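Local coordinates for protein aclacinomycin-N/aclacinomycin-A oxidase (Streptomyces galilaeus, PDB 2IPI) that oxidises the terminal sugar of aclacinomycin antibiotics in two successive steps, using a bicovalently attached FAD and passing the electrons to oxygen, at residues Ala179-Val184 against Lys193-Ser198. Sequence-based numbering, arbitrary orientation.
Sequences AVEVVV and KVVATS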
loop_
_atom_site.group_PDB
_atom_site.type_symbol
_atom_site.label_atom_id
_atom_site.label_comp_id
_atom_site.label_asym_id
_atom_site.label_seq_id
_atom_site.Cartn_x
_atom_site.Cartn_y
_atom_site.Cartn_z
ATOM N N ALA A 179 -15.171 11.022 3.929
ATOM C CA ALA A 179 -14.713 12.195 4.679
ATOM C C ALA A 179 -13.525 11.893 5.575
ATOM O O ALA A 179 -13.273 10.740 5.936
ATOM C CB ALA A 179 -15.856 12.741 5.528
ATOM N N VAL A 180 -12.814 12.954 5.958
ATOM C CA VAL A 180 -11.693 12.761 6.871
ATOM C C VAL A 180 -11.640 13.863 7.921
ATOM O O VAL A 180 -11.836 15.036 7.595
ATOM C CB VAL A 180 -10.381 12.688 6.050
ATOM C CG1 VAL A 180 -10.131 14.018 5.355
ATOM C CG2 VAL A 180 -9.203 12.286 6.907
ATOM N N GLU A 181 -11.396 13.453 9.153
ATOM C CA GLU A 181 -11.140 14.322 10.295
ATOM C C GLU A 181 -9.638 14.400 10.517
ATOM O O GLU A 181 -8.996 13.363 10.667
ATOM C CB GLU A 181 -11.846 13.814 11.557
ATOM C CG GLU A 181 -13.311 14.131 11.644
ATOM C CD GLU A 181 -14.192 13.064 12.251
ATOM O OE1 GLU A 181 -13.909 12.392 13.256
ATOM O OE2 GLU A 181 -15.276 12.905 11.651
ATOM N N VAL A 182 -9.089 15.597 10.493
ATOM C CA VAL A 182 -7.656 15.860 10.492
ATOM C C VAL A 182 -7.254 16.902 11.527
ATOM O O VAL A 182 -8.042 17.806 11.844
ATOM C CB VAL A 182 -7.192 16.373 9.113
ATOM C CG1 VAL A 182 -5.694 16.157 8.931
ATOM C CG2 VAL A 182 -7.958 15.687 7.990
ATOM N N VAL A 183 -6.044 16.790 12.054
ATOM C CA VAL A 183 -5.489 17.896 12.839
ATOM C C VAL A 183 -4.415 18.559 11.962
ATOM O O VAL A 183 -3.427 17.930 11.581
ATOM C CB VAL A 183 -4.936 17.470 14.198
ATOM C CG1 VAL A 183 -4.182 18.598 14.887
ATOM C CG2 VAL A 183 -6.063 16.998 15.122
ATOM N N VAL A 184 -4.659 19.822 11.656
ATOM C CA VAL A 184 -3.814 20.701 10.858
ATOM C C VAL A 184 -3.291 21.880 11.680
ATOM O O VAL A 184 -3.735 22.104 12.806
ATOM C CB VAL A 184 -4.621 21.206 9.659
ATOM C CG1 VAL A 184 -5.002 20.041 8.740
ATOM C CG2 VAL A 184 -5.883 21.933 10.093
ATOM N N LYS A 193 -8.688 21.187 14.789
ATOM C CA LYS A 193 -9.326 20.009 14.177
ATOM C C LYS A 193 -10.342 20.421 13.124
ATOM O O LYS A 193 -11.169 21.333 13.333
ATOM C CB LYS A 193 -9.919 19.167 15.308
ATOM C CG LYS A 193 -10.484 17.842 14.814
ATOM C CD LYS A 193 -11.595 17.390 15.778
ATOM C CE LYS A 193 -11.855 18.481 16.816
ATOM N NZ LYS A 193 -12.723 19.580 16.298
ATOM N N VAL A 194 -10.267 19.772 11.962
ATOM C CA VAL A 194 -11.044 20.109 10.786
ATOM C C VAL A 194 -11.683 18.855 10.176
ATOM O O VAL A 194 -11.130 17.758 10.277
ATOM C CB VAL A 194 -10.238 20.773 9.657
ATOM C CG1 VAL A 194 -9.361 21.894 10.196
ATOM C CG2 VAL A 194 -9.394 19.741 8.920
ATOM N N VAL A 195 -12.835 19.076 9.537
ATOM C CA VAL A 195 -13.504 17.987 8.833
ATOM C C VAL A 195 -13.562 18.312 7.349
ATOM O O VAL A 195 -13.917 19.406 6.915
ATOM C CB VAL A 195 -14.906 17.698 9.402
ATOM C CG1 VAL A 195 -15.778 16.896 8.452
ATOM C CG2 VAL A 195 -14.750 16.953 10.724
ATOM N N ALA A 196 -13.218 17.294 6.560
ATOM C CA ALA A 196 -13.155 17.437 5.120
ATOM C C ALA A 196 -13.929 16.311 4.452
ATOM O O ALA A 196 -13.655 15.143 4.714
ATOM C CB ALA A 196 -11.698 17.473 4.699
ATOM N N THR A 197 -14.878 16.696 3.620
ATOM C CA THR A 197 -15.825 15.716 3.064
ATOM C C THR A 197 -15.761 15.752 1.550
ATOM O O THR A 197 -15.155 16.658 0.969
ATOM C CB THR A 197 -17.229 16.027 3.629
ATOM O OG1 THR A 197 -17.988 14.840 3.841
ATOM C CG2 THR A 197 -18.011 16.841 2.618
ATOM N N SER A 198 -16.360 14.784 0.868
ATOM C CA SER A 198 -16.311 14.717 -0.586
ATOM C C SER A 198 -17.484 15.445 -1.234
ATOM O O SER A 198 -17.673 15.321 -2.448
ATOM C CB SER A 198 -16.286 13.255 -1.029
ATOM O OG SER A 198 -17.544 12.635 -0.808
#
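V180 and A196 face each other as a hydrogen-bonded antiparallel pair, with V180 N to A196 O at 2.7 Å and A196 N bonded back to V180 O. V182 and V194 repeat the pattern, V182 N reaching V194 O at 3.0 Å in an almost straight bond (171° at the hydrogen). CA-H...O contacts supplement them: E181 CA to V194 O between the two pairs, K193 CA to V182 O beyond the second.

On the face carrying V180, V182, V194 and A196 the meetings are apolar. V180 CG1, set between its own N and carbonyl carbon (chi1 64°), lies 3.9 Å from A196 CB, a small methyl suited to a place beside a helix; L207 of helix 205-210 touches both A196 and V194. V184 CG2 crosses to V194 CG1 at 3.5 Å, a tight fit of two branched residues well suited to strands.

The two segments belong to the hairpin of strands 177-185 and 191-197 in the five-stranded antiparallel sheet of the PCMH-type FAD-binding domain, with 191-197 outermost in this chain; strand 221-227 flanks 177-185 on its other side.

On the opposite face E181 and V195 run side by side, E181 CG packing 3.3 Å from V195 CG2. Beyond this aliphatic part, OE2 takes a hydrogen bond from W226 NE1 and OE1 forms a salt bridge with R224 NH1, both from strand 221-227. A179 and T197 are a non-hydrogen-bonded pair, CA atoms 4.0 Å apart, and alanine's small side chain suits so close an approach.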